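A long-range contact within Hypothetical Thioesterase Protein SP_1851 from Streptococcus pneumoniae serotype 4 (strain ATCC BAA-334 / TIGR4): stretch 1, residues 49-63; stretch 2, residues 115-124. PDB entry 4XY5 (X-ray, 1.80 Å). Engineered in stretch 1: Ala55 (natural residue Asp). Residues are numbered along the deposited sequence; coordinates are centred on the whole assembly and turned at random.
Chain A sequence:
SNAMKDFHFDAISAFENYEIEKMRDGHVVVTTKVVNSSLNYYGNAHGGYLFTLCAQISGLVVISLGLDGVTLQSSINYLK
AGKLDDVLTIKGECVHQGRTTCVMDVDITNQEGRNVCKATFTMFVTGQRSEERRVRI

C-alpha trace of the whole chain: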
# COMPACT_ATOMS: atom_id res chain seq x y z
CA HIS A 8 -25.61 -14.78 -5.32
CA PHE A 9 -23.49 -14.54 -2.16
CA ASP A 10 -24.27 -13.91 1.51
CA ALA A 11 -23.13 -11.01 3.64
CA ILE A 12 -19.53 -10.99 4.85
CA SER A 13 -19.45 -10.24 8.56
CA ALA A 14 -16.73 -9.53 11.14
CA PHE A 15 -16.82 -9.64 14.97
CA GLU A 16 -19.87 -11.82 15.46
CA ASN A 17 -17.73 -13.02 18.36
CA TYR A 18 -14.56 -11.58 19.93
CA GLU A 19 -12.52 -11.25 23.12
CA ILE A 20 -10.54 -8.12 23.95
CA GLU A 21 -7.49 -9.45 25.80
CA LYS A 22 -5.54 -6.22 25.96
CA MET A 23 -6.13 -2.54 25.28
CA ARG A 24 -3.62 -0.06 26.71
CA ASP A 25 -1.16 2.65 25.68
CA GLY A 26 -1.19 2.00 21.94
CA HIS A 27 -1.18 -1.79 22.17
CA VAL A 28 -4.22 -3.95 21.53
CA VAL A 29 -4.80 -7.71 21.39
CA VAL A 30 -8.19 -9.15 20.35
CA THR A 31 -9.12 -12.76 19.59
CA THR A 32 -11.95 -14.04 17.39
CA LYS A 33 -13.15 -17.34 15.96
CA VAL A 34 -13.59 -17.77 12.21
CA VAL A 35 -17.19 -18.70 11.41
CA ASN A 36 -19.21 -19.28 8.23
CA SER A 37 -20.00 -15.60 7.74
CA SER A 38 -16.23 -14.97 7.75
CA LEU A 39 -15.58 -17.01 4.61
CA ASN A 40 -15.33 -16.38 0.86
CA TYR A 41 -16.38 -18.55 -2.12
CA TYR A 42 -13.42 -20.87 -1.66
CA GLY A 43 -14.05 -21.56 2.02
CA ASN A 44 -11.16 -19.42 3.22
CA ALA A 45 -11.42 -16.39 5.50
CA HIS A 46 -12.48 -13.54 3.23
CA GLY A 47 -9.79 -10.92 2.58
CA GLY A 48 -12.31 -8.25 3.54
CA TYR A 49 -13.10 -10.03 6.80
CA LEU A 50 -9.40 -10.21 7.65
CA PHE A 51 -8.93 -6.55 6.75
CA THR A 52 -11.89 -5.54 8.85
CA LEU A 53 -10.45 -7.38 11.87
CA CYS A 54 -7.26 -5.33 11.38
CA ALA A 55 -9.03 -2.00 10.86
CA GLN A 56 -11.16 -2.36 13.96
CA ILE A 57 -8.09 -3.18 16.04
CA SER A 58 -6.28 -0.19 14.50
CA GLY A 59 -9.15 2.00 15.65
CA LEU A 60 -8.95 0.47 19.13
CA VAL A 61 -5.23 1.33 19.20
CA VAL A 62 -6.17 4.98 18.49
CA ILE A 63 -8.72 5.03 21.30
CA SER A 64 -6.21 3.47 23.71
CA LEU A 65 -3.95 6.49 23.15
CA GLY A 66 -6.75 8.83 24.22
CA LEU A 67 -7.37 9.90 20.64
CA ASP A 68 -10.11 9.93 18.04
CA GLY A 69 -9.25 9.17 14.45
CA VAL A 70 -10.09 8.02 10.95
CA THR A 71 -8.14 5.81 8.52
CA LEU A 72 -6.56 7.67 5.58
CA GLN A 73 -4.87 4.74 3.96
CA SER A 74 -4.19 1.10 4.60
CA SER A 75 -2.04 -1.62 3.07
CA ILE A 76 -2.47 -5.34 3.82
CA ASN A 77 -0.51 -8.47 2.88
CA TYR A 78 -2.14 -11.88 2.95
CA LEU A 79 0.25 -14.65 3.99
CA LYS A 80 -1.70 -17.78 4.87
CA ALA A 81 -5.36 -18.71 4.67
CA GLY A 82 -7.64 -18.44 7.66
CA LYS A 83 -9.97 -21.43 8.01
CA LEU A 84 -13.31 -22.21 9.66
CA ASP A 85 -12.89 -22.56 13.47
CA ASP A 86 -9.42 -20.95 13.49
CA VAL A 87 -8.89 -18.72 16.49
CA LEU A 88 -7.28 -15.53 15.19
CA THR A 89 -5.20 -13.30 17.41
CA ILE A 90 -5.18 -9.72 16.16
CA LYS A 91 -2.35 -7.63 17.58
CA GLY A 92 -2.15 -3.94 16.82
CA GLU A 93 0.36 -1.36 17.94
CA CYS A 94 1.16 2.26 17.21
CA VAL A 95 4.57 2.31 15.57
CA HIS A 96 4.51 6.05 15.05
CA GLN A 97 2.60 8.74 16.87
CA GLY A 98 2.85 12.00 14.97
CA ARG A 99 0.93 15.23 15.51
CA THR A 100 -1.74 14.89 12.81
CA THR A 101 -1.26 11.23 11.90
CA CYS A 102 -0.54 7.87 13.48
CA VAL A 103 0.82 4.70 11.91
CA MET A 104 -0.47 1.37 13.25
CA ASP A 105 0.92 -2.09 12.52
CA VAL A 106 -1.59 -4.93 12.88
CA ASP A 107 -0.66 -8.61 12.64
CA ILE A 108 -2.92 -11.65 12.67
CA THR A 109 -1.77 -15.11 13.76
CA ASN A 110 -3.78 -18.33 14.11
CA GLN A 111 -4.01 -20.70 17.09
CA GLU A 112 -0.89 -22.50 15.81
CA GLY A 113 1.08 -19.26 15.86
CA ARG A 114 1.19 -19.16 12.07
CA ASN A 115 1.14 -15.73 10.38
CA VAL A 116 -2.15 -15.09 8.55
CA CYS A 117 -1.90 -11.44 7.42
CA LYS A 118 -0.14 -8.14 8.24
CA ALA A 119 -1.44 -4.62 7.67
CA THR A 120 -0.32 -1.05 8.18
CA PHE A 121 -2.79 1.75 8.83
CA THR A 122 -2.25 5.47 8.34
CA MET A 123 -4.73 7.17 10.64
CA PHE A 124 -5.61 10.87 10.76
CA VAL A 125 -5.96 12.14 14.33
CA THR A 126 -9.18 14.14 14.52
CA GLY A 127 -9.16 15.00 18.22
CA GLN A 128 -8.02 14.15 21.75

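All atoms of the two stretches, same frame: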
# COMPACT_ATOMS: atom_id res chain seq x y z
N TYR A 49 -12.95 -9.67 5.39
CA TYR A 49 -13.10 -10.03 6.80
C TYR A 49 -11.79 -9.82 7.55
O TYR A 49 -11.76 -9.16 8.59
CB TYR A 49 -13.57 -11.49 6.92
CG TYR A 49 -13.33 -12.17 8.26
CD1 TYR A 49 -14.22 -12.02 9.31
CD2 TYR A 49 -12.22 -13.00 8.45
CE1 TYR A 49 -14.00 -12.66 10.53
CE2 TYR A 49 -11.99 -13.63 9.65
CZ TYR A 49 -12.88 -13.47 10.69
OH TYR A 49 -12.66 -14.10 11.89
N LEU A 50 -10.70 -10.36 7.00
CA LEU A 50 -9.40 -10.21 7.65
C LEU A 50 -9.01 -8.74 7.76
O LEU A 50 -8.52 -8.31 8.79
CB LEU A 50 -8.31 -10.98 6.88
CG LEU A 50 -8.48 -12.51 6.85
CD1 LEU A 50 -7.42 -13.10 5.92
CD2 LEU A 50 -8.33 -13.04 8.25
N PHE A 51 -9.23 -7.98 6.70
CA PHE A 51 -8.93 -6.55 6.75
C PHE A 51 -9.75 -5.86 7.83
O PHE A 51 -9.26 -5.00 8.57
CB PHE A 51 -9.19 -5.88 5.41
CG PHE A 51 -8.90 -4.40 5.40
CD1 PHE A 51 -7.66 -3.92 4.99
CD2 PHE A 51 -9.87 -3.48 5.80
CE1 PHE A 51 -7.40 -2.56 4.97
CE2 PHE A 51 -9.62 -2.13 5.79
CZ PHE A 51 -8.38 -1.66 5.37
N THR A 52 -11.03 -6.21 7.91
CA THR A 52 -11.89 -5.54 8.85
C THR A 52 -11.45 -5.84 10.30
O THR A 52 -11.49 -4.95 11.15
CB THR A 52 -13.38 -5.93 8.63
OG1 THR A 52 -13.79 -5.46 7.33
CG2 THR A 52 -14.29 -5.31 9.70
N LEU A 53 -11.03 -7.07 10.56
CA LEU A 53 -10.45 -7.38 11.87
C LEU A 53 -9.30 -6.41 12.16
O LEU A 53 -9.23 -5.82 13.24
CB LEU A 53 -9.95 -8.82 11.93
CG LEU A 53 -10.96 -9.96 11.75
CD1 LEU A 53 -10.27 -11.31 11.89
CD2 LEU A 53 -12.11 -9.86 12.76
N CYS A 54 -8.42 -6.20 11.18
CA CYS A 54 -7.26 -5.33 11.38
C CYS A 54 -7.66 -3.87 11.58
O CYS A 54 -7.10 -3.16 12.43
CB CYS A 54 -6.29 -5.42 10.21
SG CYS A 54 -5.51 -7.02 10.06
N ALA A 55 -8.62 -3.40 10.79
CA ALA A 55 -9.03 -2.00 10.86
C ALA A 55 -9.70 -1.66 12.18
O ALA A 55 -9.49 -0.58 12.74
CB ALA A 55 -9.96 -1.65 9.70
N GLN A 56 -10.53 -2.57 12.66
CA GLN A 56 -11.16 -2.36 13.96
C GLN A 56 -10.11 -2.28 15.07
O GLN A 56 -10.13 -1.38 15.92
CB GLN A 56 -12.15 -3.49 14.23
CG GLN A 56 -12.93 -3.34 15.53
CD GLN A 56 -13.91 -2.19 15.51
OE1 GLN A 56 -14.05 -1.47 14.51
NE2 GLN A 56 -14.60 -1.99 16.63
N ILE A 57 -9.13 -3.18 15.02
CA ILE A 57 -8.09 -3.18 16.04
C ILE A 57 -7.22 -1.92 15.91
O ILE A 57 -6.79 -1.35 16.90
CB ILE A 57 -7.24 -4.49 16.00
CG1 ILE A 57 -7.84 -5.55 16.93
CG2 ILE A 57 -5.79 -4.25 16.46
CD1 ILE A 57 -9.33 -5.86 16.67
N SER A 58 -7.01 -1.45 14.68
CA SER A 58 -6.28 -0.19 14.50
C SER A 58 -7.02 0.97 15.17
O SER A 58 -6.41 1.84 15.80
CB SER A 58 -6.06 0.11 13.02
OG SER A 58 -5.34 1.33 12.85
N GLY A 59 -8.34 0.97 15.02
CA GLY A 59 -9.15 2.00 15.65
C GLY A 59 -9.06 1.91 17.17
O GLY A 59 -8.95 2.93 17.85
N LEU A 60 -9.09 0.69 17.69
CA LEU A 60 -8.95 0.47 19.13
C LEU A 60 -7.58 0.96 19.62
O LEU A 60 -7.46 1.48 20.73
CB LEU A 60 -9.16 -1.00 19.48
CG LEU A 60 -10.60 -1.54 19.33
CD1 LEU A 60 -10.59 -3.03 19.50
CD2 LEU A 60 -11.55 -0.90 20.33
N VAL A 61 -6.54 0.80 18.81
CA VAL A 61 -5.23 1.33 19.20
C VAL A 61 -5.31 2.85 19.37
O VAL A 61 -4.80 3.38 20.37
CB VAL A 61 -4.12 0.98 18.19
CG1 VAL A 61 -2.82 1.71 18.54
CG2 VAL A 61 -3.87 -0.51 18.18
N VAL A 62 -5.94 3.53 18.42
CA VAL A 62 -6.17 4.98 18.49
C VAL A 62 -6.86 5.37 19.80
O VAL A 62 -6.42 6.29 20.49
CB VAL A 62 -7.06 5.50 17.34
CG1 VAL A 62 -7.38 6.98 17.56
CG2 VAL A 62 -6.40 5.30 15.98
N ILE A 63 -7.96 4.69 20.11
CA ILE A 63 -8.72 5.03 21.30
C ILE A 63 -7.86 4.85 22.55
O ILE A 63 -7.90 5.67 23.46
CB ILE A 63 -10.00 4.19 21.40
CG1 ILE A 63 -10.95 4.58 20.26
CG2 ILE A 63 -10.70 4.41 22.74
CD1 ILE A 63 -12.17 3.70 20.18
N ASN A 115 1.52 -17.05 10.88
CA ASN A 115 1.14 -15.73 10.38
C ASN A 115 0.07 -15.78 9.30
O ASN A 115 0.26 -16.41 8.27
CB ASN A 115 2.38 -15.00 9.83
CG ASN A 115 3.35 -14.60 10.91
OD1 ASN A 115 2.97 -14.38 12.06
ND2 ASN A 115 4.62 -14.52 10.55
N VAL A 116 -1.06 -15.11 9.53
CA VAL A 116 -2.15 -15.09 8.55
C VAL A 116 -2.10 -13.84 7.64
O VAL A 116 -2.16 -13.96 6.40
CB VAL A 116 -3.51 -15.17 9.26
CG1 VAL A 116 -4.66 -15.09 8.26
CG2 VAL A 116 -3.59 -16.47 10.04
N CYS A 117 -2.00 -12.66 8.23
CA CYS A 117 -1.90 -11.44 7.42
C CYS A 117 -1.29 -10.32 8.26
O CYS A 117 -1.24 -10.42 9.48
CB CYS A 117 -3.27 -11.03 6.86
SG CYS A 117 -4.48 -10.55 8.12
N LYS A 118 -0.79 -9.28 7.59
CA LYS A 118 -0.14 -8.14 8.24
C LYS A 118 -0.62 -6.88 7.55
O LYS A 118 -0.70 -6.85 6.33
CB LYS A 118 1.40 -8.23 8.15
CG LYS A 118 1.98 -9.60 8.44
CD LYS A 118 1.71 -10.02 9.86
CE LYS A 118 1.89 -11.52 10.03
NZ LYS A 118 1.23 -12.02 11.25
N ALA A 119 -0.94 -5.84 8.30
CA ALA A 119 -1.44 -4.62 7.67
C ALA A 119 -0.85 -3.40 8.33
O ALA A 119 -0.44 -3.47 9.48
CB ALA A 119 -2.96 -4.57 7.72
N THR A 120 -0.79 -2.29 7.61
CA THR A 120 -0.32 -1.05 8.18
C THR A 120 -1.36 0.01 7.89
O THR A 120 -1.81 0.15 6.74
CB THR A 120 1.05 -0.65 7.61
OG1 THR A 120 2.01 -1.63 8.01
CG2 THR A 120 1.49 0.71 8.13
N PHE A 121 -1.76 0.73 8.93
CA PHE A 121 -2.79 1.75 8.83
C PHE A 121 -2.24 3.14 9.07
O PHE A 121 -1.54 3.36 10.05
CB PHE A 121 -3.89 1.47 9.84
CG PHE A 121 -4.71 0.29 9.49
CD1 PHE A 121 -5.93 0.45 8.84
CD2 PHE A 121 -4.28 -0.99 9.79
CE1 PHE A 121 -6.70 -0.65 8.51
CE2 PHE A 121 -5.05 -2.08 9.46
CZ PHE A 121 -6.24 -1.90 8.82
N THR A 122 -2.58 4.07 8.17
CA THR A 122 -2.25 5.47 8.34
C THR A 122 -3.50 6.20 8.78
O THR A 122 -4.42 6.40 7.98
CB THR A 122 -1.69 6.10 7.04
OG1 THR A 122 -0.53 5.36 6.64
CG2 THR A 122 -1.29 7.54 7.28
N MET A 123 -3.54 6.56 10.05
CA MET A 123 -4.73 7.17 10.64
C MET A 123 -4.54 8.68 10.79
O MET A 123 -3.45 9.14 11.11
CB MET A 123 -5.04 6.54 12.00
CG MET A 123 -4.86 5.03 12.08
SD MET A 123 -6.20 4.03 11.38
CE MET A 123 -7.56 4.38 12.51
N PHE A 124 -5.61 9.42 10.55
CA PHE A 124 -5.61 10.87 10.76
C PHE A 124 -6.24 11.17 12.11
O PHE A 124 -7.39 10.81 12.36
CB PHE A 124 -6.38 11.56 9.63
CG PHE A 124 -6.36 13.06 9.70
CD1 PHE A 124 -5.23 13.77 9.34
CD2 PHE A 124 -7.49 13.76 10.11
CE1 PHE A 124 -5.22 15.16 9.41
CE2 PHE A 124 -7.48 15.14 10.17
CZ PHE A 124 -6.35 15.84 9.82

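Residues 49-63 form part of a longer helix that packs across strand 115-124, the two segments running in broadly the same direction with their axes 45° apart and 9.2 Å at closest approach. The helix is held by i to i+4 backbone hydrogen bonds, for example Ser58 N to Cys54 O at 2.8 Å and Ala55 N to Phe51 O at 2.8 Å. No hydrogen bond crosses between the stretches, so the contact rests on side-chain packing, which buries 480 Å² in total. The register pairs every fourth helix residue with every second strand residue: Leu50 with Cys117, Cys54 with Ala119, Ser58 with Phe121 and Val62 with Met123. The backbones come nearest in the middle, where the CA atoms of Cys54 and Ala119, like those of Ser58 and Phe121, are 6.9 Å apart; Leu50 CA to Cys117 CA is 7.6 Å and Val62 CA to Met123 CA 8.3 Å. Strand alternation sends Cys117, Ala119, Phe121 and Met123 toward the helix, whereas Lys118, Thr120 and Thr122 point away.

At the N-terminal end of the contact, Leu50 reaches two neighbours, with CD1 4.1 Å from Val116 CG1 and CB 4.0 Å from Cys117 SG. Cys54 SG and Cys117 SG lie 4.2 Å apart, too far for a disulfide, and pack as apolar neighbours. The small Ala119 faces Cys54, CB to CB, at 4.2 Å.

Phe121 has the largest covered area, its m rotamer (chi1 -71°) laying the ring against one turn of helix and beyond. Cys54 CB meets the ring edge, 3.6 Å from Phe121 CE2, while Ser58 CB sits over one face, 4.0 Å from the centroid of the Phe121 ring in a CH-pi contact. Ala55, an engineered replacement of the natural Asp, places CB 3.6 Å from Phe121 CE1. Phe51 starts sideways, but its t rotamer brings the ring end inward, with CZ 3.7 Å from Phe121 CE1; the two ring planes meet obliquely at 48°, centroids 5.4 Å apart.

Ser58 OG lies 3.3 Å from Phe121 CB and 3.2 Å from Met123 SD; this buried hydroxyl has no hydrogen-bonding partner in the model. Met123, with all three chi angles in m, carries its methyl to the last turn of the contact: CE is 4.2 Å from Gly59 CA and 3.8 Å from Val62 CG2.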